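PDB 3TMA: tRNA (guanine(6)-N2)-methyltransferase, which catalyses the S-adenosyl-L-methionine-dependent methylation of the guanosine at position 6 of tRNA(Phe), giving N2-methylguanosine. Local coordinates for residues E290-F293 with H294-D298; A24-H27 with P28-D32; A247-S251 with G252-I256. One frame throughout, in Å; residues are numbered along the deposited sequence.

Contact 1 of 3, residues E290-F293 with H294-D298; sequences EGLF and HLYWD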
loop_
_atom_site.group_PDB
_atom_site.type_symbol
_atom_site.label_atom_id
_atom_site.label_comp_id
_atom_site.label_asym_id
_atom_site.label_seq_id
_atom_site.Cartn_x
_atom_site.Cartn_y
_atom_site.Cartn_z
ATOM N N GLU A 290 8.553 24.387 -16.600
ATOM C CA GLU A 290 7.542 25.374 -16.973
ATOM C C GLU A 290 6.313 24.696 -17.592
ATOM O O GLU A 290 5.184 25.130 -17.359
ATOM C CB GLU A 290 8.109 26.439 -17.916
ATOM C CG GLU A 290 9.414 27.097 -17.446
ATOM C CD GLU A 290 9.442 27.376 -15.950
ATOM O OE1 GLU A 290 8.449 27.060 -15.255
ATOM O OE2 GLU A 290 10.465 27.909 -15.469
ATOM N N GLY A 291 6.551 23.644 -18.380
ATOM C CA GLY A 291 5.485 22.835 -18.968
ATOM C C GLY A 291 4.708 22.135 -17.868
ATOM O O GLY A 291 3.482 22.055 -17.914
ATOM N N LEU A 292 5.432 21.627 -16.875
ATOM C CA LEU A 292 4.797 21.023 -15.726
ATOM C C LEU A 292 3.959 22.020 -14.922
ATOM O O LEU A 292 2.842 21.709 -14.531
ATOM C CB LEU A 292 5.818 20.333 -14.833
ATOM C CG LEU A 292 5.232 19.360 -13.821
ATOM C CD1 LEU A 292 4.412 18.233 -14.504
ATOM C CD2 LEU A 292 6.376 18.791 -13.016
ATOM N N PHE A 293 4.475 23.220 -14.711
ATOM C CA PHE A 293 3.734 24.238 -13.980
ATOM C C PHE A 293 2.428 24.572 -14.688
ATOM O O PHE A 293 1.403 24.795 -14.033
ATOM C CB PHE A 293 4.564 25.522 -13.798
ATOM C CG PHE A 293 3.790 26.650 -13.136
ATOM C CD1 PHE A 293 3.481 26.595 -11.773
ATOM C CD2 PHE A 293 3.353 27.737 -13.867
ATOM C CE1 PHE A 293 2.775 27.618 -11.152
ATOM C CE2 PHE A 293 2.649 28.777 -13.251
ATOM C CZ PHE A 293 2.342 28.706 -11.899
ATOM N N HIS A 294 2.494 24.621 -16.021
ATOM C CA HIS A 294 1.317 24.925 -16.829
ATOM C C HIS A 294 0.302 23.790 -16.804
ATOM O O HIS A 294 -0.903 24.041 -16.861
ATOM C CB HIS A 294 1.682 25.281 -18.278
ATOM C CG HIS A 294 0.500 25.668 -19.121
ATOM N ND1 HIS A 294 -0.048 26.934 -19.103
ATOM C CD2 HIS A 294 -0.256 24.944 -19.983
ATOM C CE1 HIS A 294 -1.064 26.985 -19.947
ATOM N NE2 HIS A 294 -1.221 25.785 -20.483
ATOM N N LEU A 295 0.761 22.553 -16.711
ATOM C CA LEU A 295 -0.194 21.440 -16.559
ATOM C C LEU A 295 -0.879 21.520 -15.208
ATOM O O LEU A 295 -2.104 21.355 -15.129
ATOM C CB LEU A 295 0.476 20.074 -16.750
ATOM C CG LEU A 295 -0.252 18.776 -16.310
ATOM C CD1 LEU A 295 -1.549 18.543 -17.056
ATOM C CD2 LEU A 295 0.691 17.633 -16.563
ATOM N N TYR A 296 -0.104 21.788 -14.145
ATOM C CA TYR A 296 -0.699 21.907 -12.802
ATOM C C TYR A 296 -1.711 23.056 -12.788
ATOM O O TYR A 296 -2.783 22.952 -12.193
ATOM C CB TYR A 296 0.362 22.231 -11.756
ATOM C CG TYR A 296 1.164 21.050 -11.243
ATOM C CD1 TYR A 296 0.886 19.754 -11.653
ATOM C CD2 TYR A 296 2.242 21.253 -10.374
ATOM C CE1 TYR A 296 1.603 18.666 -11.129
ATOM C CE2 TYR A 296 2.982 20.182 -9.869
ATOM C CZ TYR A 296 2.648 18.886 -10.252
ATOM O OH TYR A 296 3.396 17.825 -9.768
ATOM N N TRP A 297 -1.304 24.181 -13.352
ATOM C CA TRP A 297 -2.146 25.380 -13.383
ATOM C C TRP A 297 -3.541 25.107 -14.002
ATOM O O TRP A 297 -4.599 25.394 -13.394
ATOM C CB TRP A 297 -1.421 26.436 -14.232
ATOM C CG TRP A 297 -2.203 27.670 -14.362
ATOM C CD1 TRP A 297 -3.187 27.953 -15.286
ATOM C CD2 TRP A 297 -2.119 28.793 -13.511
ATOM N NE1 TRP A 297 -3.718 29.180 -15.039
ATOM C CE2 TRP A 297 -3.060 29.732 -13.970
ATOM C CE3 TRP A 297 -1.308 29.115 -12.420
ATOM C CZ2 TRP A 297 -3.216 30.967 -13.372
ATOM C CZ3 TRP A 297 -1.460 30.347 -11.834
ATOM C CH2 TRP A 297 -2.414 31.250 -12.299
ATOM N N ASP A 298 -3.533 24.544 -15.211
ATOM C CA ASP A 298 -4.763 24.222 -15.926
ATOM C C ASP A 298 -5.550 23.079 -15.263
ATOM O O ASP A 298 -6.782 23.118 -15.205
ATOM C CB ASP A 298 -4.450 23.802 -17.362
ATOM C CG ASP A 298 -3.902 24.947 -18.224
ATOM O OD1 ASP A 298 -3.973 26.141 -17.826
ATOM O OD2 ASP A 298 -3.395 24.623 -19.330
#
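The rings of Phe293 and Trp297 lie side by side and point the same way, one helical turn apart. Their planes are inclined at 50°, so the two rings meet obliquely. Phe293 CZ reaches Trp297 CE3 at 3.7 Å, so the far end of the phenyl ring touches the six-membered part of the indole. Both first torsions place CG anti to the backbone N (chi1 175° in Phe293), which sends the two rings off the helix in the same direction. In the plane of the indole, Asp298 OD1 sits at its edge. On another side of the helix, Leu292 CG lies over one face of the Tyr296 ring. Leu292 CD1 extends this apolar patch and comes within 4.3 Å of Leu295 CD2.

Beneath the side chains runs the backbone bonding of the first turns of an alpha helix. His294 N bonds to Glu290 O at 3.0 Å, and Leu295 N to Gly291 O likewise. Tyr296 N to Leu292 O follows at 167°, the straightest of the four bonds across the contact. Trp297 N to Phe293 O completes the set at 2.9 Å.

Helix 290-305 belongs to the Rossmann-fold methyltransferase domain. Trp297 makes a cation-pi contact with Arg301 one turn further on, and Tyr296 OH is hydrogen-bonded to Thr317 OG1, which ties the helix to the end of strand 312-317. Leu295 packs on Pro281 and Arg264, and its side chain is about 5 Å from that of Ala263, a probable S-adenosyl-L-methionine-binding residue. Helix 320-326 packs against Phe293 through Leu322, Arg325 and Ala326.

Contact 2 of 3, residues A24-H27 with P28-D32; sequences ATTH and PGLED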
loop_
_atom_site.group_PDB
_atom_site.type_symbol
_atom_site.label_atom_id
_atom_site.label_comp_id
_atom_site.label_asym_id
_atom_site.label_seq_id
_atom_site.Cartn_x
_atom_site.Cartn_y
_atom_site.Cartn_z
ATOM N N ALA A 24 1.391 -6.114 9.711
ATOM C CA ALA A 24 1.073 -5.749 8.345
ATOM C C ALA A 24 1.999 -4.610 7.892
ATOM O O ALA A 24 2.288 -3.696 8.676
ATOM C CB ALA A 24 -0.421 -5.317 8.225
ATOM N N THR A 25 2.450 -4.661 6.639
ATOM C CA THR A 25 3.300 -3.601 6.117
ATOM C C THR A 25 2.563 -2.815 5.036
ATOM O O THR A 25 1.695 -3.345 4.333
ATOM C CB THR A 25 4.591 -4.152 5.484
ATOM O OG1 THR A 25 4.233 -5.006 4.404
ATOM C CG2 THR A 25 5.384 -4.964 6.485
ATOM N N THR A 26 2.922 -1.542 4.897
ATOM C CA THR A 26 2.283 -0.661 3.910
ATOM C C THR A 26 3.386 0.327 3.461
ATOM O O THR A 26 4.528 0.210 3.910
ATOM C CB THR A 26 1.057 0.060 4.563
ATOM O OG1 THR A 26 0.325 0.803 3.579
ATOM C CG2 THR A 26 1.485 1.011 5.748
ATOM N N HIS A 27 3.068 1.331 2.647
ATOM C CA HIS A 27 4.070 2.408 2.407
ATOM C C HIS A 27 4.324 3.210 3.687
ATOM O O HIS A 27 3.392 3.639 4.331
ATOM C CB HIS A 27 3.605 3.351 1.287
ATOM C CG HIS A 27 3.305 2.646 0.002
ATOM N ND1 HIS A 27 4.222 2.531 -1.017
ATOM C CD2 HIS A 27 2.180 2.026 -0.435
ATOM C CE1 HIS A 27 3.682 1.865 -2.026
ATOM N NE2 HIS A 27 2.435 1.561 -1.706
ATOM N N PRO A 28 5.596 3.476 4.022
ATOM C CA PRO A 28 5.827 4.447 5.103
ATOM C C PRO A 28 5.026 5.722 4.878
ATOM O O PRO A 28 4.978 6.234 3.738
ATOM C CB PRO A 28 7.346 4.743 4.993
ATOM C CG PRO A 28 7.913 3.322 4.551
ATOM C CD PRO A 28 6.848 2.867 3.517
ATOM N N GLY A 29 4.387 6.210 5.948
ATOM C CA GLY A 29 3.478 7.367 5.836
ATOM C C GLY A 29 1.991 7.017 5.829
ATOM O O GLY A 29 1.128 7.903 5.951
ATOM N N LEU A 30 1.676 5.747 5.615
ATOM C CA LEU A 30 0.266 5.306 5.586
ATOM C C LEU A 30 -0.106 4.454 6.826
ATOM O O LEU A 30 -1.153 3.816 6.834
ATOM C CB LEU A 30 0.009 4.469 4.316
ATOM C CG LEU A 30 0.247 5.097 2.923
ATOM C CD1 LEU A 30 -0.170 4.092 1.793
ATOM C CD2 LEU A 30 -0.541 6.412 2.760
ATOM N N GLU A 31 0.742 4.423 7.862
ATOM C CA GLU A 31 0.470 3.564 9.060
ATOM C C GLU A 31 -0.865 3.862 9.717
ATOM O O GLU A 31 -1.567 2.931 10.129
ATOM C CB GLU A 31 1.564 3.742 10.126
ATOM C CG GLU A 31 2.957 3.425 9.628
ATOM C CD GLU A 31 3.617 4.636 8.900
ATOM O OE1 GLU A 31 3.017 5.739 8.845
ATOM O OE2 GLU A 31 4.727 4.464 8.376
ATOM N N ASP A 32 -1.183 5.156 9.886
ATOM C CA ASP A 32 -2.423 5.538 10.535
ATOM C C ASP A 32 -3.659 5.008 9.808
ATOM O O ASP A 32 -4.600 4.547 10.452
ATOM C CB ASP A 32 -2.538 7.043 10.775
ATOM C CG ASP A 32 -2.344 7.877 9.507
ATOM O OD1 ASP A 32 -2.043 7.331 8.394
ATOM O OD2 ASP A 32 -2.464 9.111 9.643
#
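His27 to Leu30 form a type II beta turn, closed by Leu30 N bonding to His27 O at 3.0 Å. Gly29 occupies the third position with positive phi (102°), where any side chain would crowd the carbonyl oxygen of Pro28, so glycine suits the position. The Gly29 N-H is taken by Glu31 OE2 at 3.0 Å. It approaches the carboxylate on its syn side, 35° out of the plane. Gly54 N donates to the same oxygen, so two backbone groups hold it.

The His27 and Leu30 side chains run alongside each other. Leu30 CD1 meets His27 CD2 at 3.8 Å, oblique to the imidazole. The same methyl is 3.8 Å from Thr26 OG1, whose side chain crosses that of Leu30 at about a right angle. Thr26 OG1 is hydrogen-bonded to Leu72 O and His27 NE2 to Thr188 OG1.

The turn links strand 21-25 to helix 31-41, with Leu30 as N-cap residue. Val190 of helix 189-198 packs against Thr26, His27 and Leu30, and Asp32 forms a salt bridge with Arg337 of strand 331-338.

Contact 3 of 3, residues A247-S251 with G252-I256; sequences AALAS and GLSWI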
loop_
_atom_site.group_PDB
_atom_site.type_symbol
_atom_site.label_atom_id
_atom_site.label_comp_id
_atom_site.label_asym_id
_atom_site.label_seq_id
_atom_site.Cartn_x
_atom_site.Cartn_y
_atom_site.Cartn_z
ATOM N N ALA A 247 -9.012 -4.526 -18.035
ATOM C CA ALA A 247 -8.909 -4.796 -16.607
ATOM C C ALA A 247 -10.234 -4.619 -15.884
ATOM O O ALA A 247 -10.562 -5.416 -14.963
ATOM C CB ALA A 247 -7.821 -3.896 -15.955
ATOM N N ALA A 248 -10.980 -3.557 -16.227
ATOM C CA ALA A 248 -12.291 -3.325 -15.609
ATOM C C ALA A 248 -13.205 -4.525 -15.868
ATOM O O ALA A 248 -13.864 -5.010 -14.950
ATOM C CB ALA A 248 -12.943 -2.058 -16.151
ATOM N N LEU A 249 -13.280 -4.981 -17.117
ATOM C CA LEU A 249 -14.096 -6.142 -17.440
ATOM C C LEU A 249 -13.656 -7.415 -16.669
ATOM O O LEU A 249 -14.490 -8.159 -16.143
ATOM C CB LEU A 249 -14.156 -6.372 -18.958
ATOM C CG LEU A 249 -15.012 -7.608 -19.366
ATOM C CD1 LEU A 249 -16.462 -7.445 -18.954
ATOM C CD2 LEU A 249 -14.935 -7.940 -20.843
ATOM N N ALA A 250 -12.349 -7.659 -16.578
ATOM C CA ALA A 250 -11.846 -8.889 -15.964
ATOM C C ALA A 250 -12.225 -8.996 -14.474
ATOM O O ALA A 250 -12.401 -10.101 -13.943
ATOM C CB ALA A 250 -10.324 -8.973 -16.132
ATOM N N SER A 251 -12.368 -7.856 -13.806
ATOM C CA SER A 251 -12.789 -7.871 -12.395
ATOM C C SER A 251 -14.249 -7.492 -12.153
ATOM O O SER A 251 -14.619 -7.289 -11.004
ATOM C CB SER A 251 -11.918 -6.908 -11.558
ATOM O OG SER A 251 -10.578 -7.381 -11.425
ATOM N N GLY A 252 -15.070 -7.383 -13.196
ATOM C CA GLY A 252 -16.506 -7.084 -13.036
ATOM C C GLY A 252 -16.815 -5.613 -12.719
ATOM O O GLY A 252 -17.845 -5.294 -12.110
ATOM N N LEU A 253 -15.952 -4.711 -13.160
ATOM C CA LEU A 253 -16.050 -3.294 -12.787
ATOM C C LEU A 253 -16.354 -2.456 -14.025
ATOM O O LEU A 253 -15.788 -1.390 -14.208
ATOM C CB LEU A 253 -14.731 -2.816 -12.116
ATOM C CG LEU A 253 -14.310 -3.606 -10.869
ATOM C CD1 LEU A 253 -12.867 -3.311 -10.374
ATOM C CD2 LEU A 253 -15.314 -3.415 -9.725
ATOM N N SER A 254 -17.261 -2.919 -14.846
ATOM C CA SER A 254 -17.490 -2.305 -16.116
ATOM C C SER A 254 -18.287 -1.031 -16.152
ATOM O O SER A 254 -18.421 -0.515 -17.207
ATOM C CB SER A 254 -18.143 -3.282 -17.066
ATOM O OG SER A 254 -17.382 -4.429 -17.262
ATOM N N TRP A 255 -18.817 -0.542 -15.033
ATOM C CA TRP A 255 -19.510 0.711 -15.083
ATOM C C TRP A 255 -18.562 1.920 -15.134
ATOM O O TRP A 255 -19.022 2.979 -15.254
ATOM C CB TRP A 255 -20.443 0.829 -13.909
ATOM C CG TRP A 255 -19.788 0.808 -12.591
ATOM C CD1 TRP A 255 -19.324 1.852 -11.889
ATOM C CD2 TRP A 255 -19.528 -0.339 -11.812
ATOM N NE1 TRP A 255 -18.815 1.446 -10.713
ATOM C CE2 TRP A 255 -18.909 0.091 -10.645
ATOM C CE3 TRP A 255 -19.767 -1.695 -11.984
ATOM C CZ2 TRP A 255 -18.536 -0.768 -9.659
ATOM C CZ3 TRP A 255 -19.391 -2.548 -11.002
ATOM C CH2 TRP A 255 -18.782 -2.087 -9.860
ATOM N N ILE A 256 -17.261 1.742 -15.019
ATOM C CA ILE A 256 -16.342 2.906 -15.076
ATOM C C ILE A 256 -16.422 3.536 -16.482
ATOM O O ILE A 256 -16.365 2.813 -17.481
ATOM C CB ILE A 256 -14.899 2.482 -14.835
ATOM C CG1 ILE A 256 -14.746 1.948 -13.392
ATOM C CG2 ILE A 256 -13.950 3.678 -15.071
ATOM C CD1 ILE A 256 -13.473 1.045 -13.232
#
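Leu253 N and Gly252 N bond back to Ala248 O and Leu249 O in a Schellman motif that ends helix 238-250. Leu253 N lies 2.8 Å from Ala248 O, in a nearly straight bond (163°). Gly252 N lies 3.1 Å from Leu249 O, but here the donor sits well above the carbonyl plane, 68° out of it. The chain turns back at Gly252, the C-prime residue, whose phi is positive. This favours glycine, and a CB would collide with Ser251 O.

The packed side of the contact lies around Ala248. Its methyl CB is 3.5 Å from Leu253 O and meets Ile256 CD1 at 4.3 Å. Leu253 CB also approaches this methyl. Ala248, Leu253 and Ile256 are all buried, and they pack against helix 216-225. Leu219 of that helix touches Ala248, Ala222 touches Ile256, and Ser223 touches Leu253. A type I beta turn from Leu253 to Ile256 then leads the chain to strand 257-260. These elements belong to the Rossmann-fold methyltransferase domain, and strand 257-260 is the outermost strand at one end of its sheet. The Ile256 side chain is about 7 Å from that of Gly215, a probable S-adenosyl-L-methionine-binding residue.

The other side is exposed and sparser. Leu249, Ser251, Gly252 and Ser254 all lie at the surface. Ser251 CB touches Leu253 CD1 at 3.9 Å, and Phe178 packs against both residues. The Leu253 torsion explains this reach: with CG beside the backbone N (chi1 -57°), the branch swings back over the carbonyl of Ser251, where CG is 3.7 Å from Ser251 O. Across the helix end, Leu249 and Ser254 meet through a methyl and a hydroxyl, Leu249 CD1 lying 3.6 Å from Ser254 OG.

The three contacts are separate, with nearest atoms about 17 to 19 Å apart. Contact 2 is the buried one, near the centre of the chain. Contacts 1 and 3 are partly buried, farther out in the methyltransferase domain, and share no helix or strand. They treat opposite ends of helices: contact 1 covers the first turns of helix 290-305, contact 3 the termination of helix 238-250. Contact 2 leads from a strand into a helix. Their chemistry differs accordingly. Aromatic rings and leucines dominate contact 1, polar side chains bonded to distant residues mark contact 2, and contact 3 is marked by the capping bonds of a helix end, with Ala248 packed against Leu253 and Ile256.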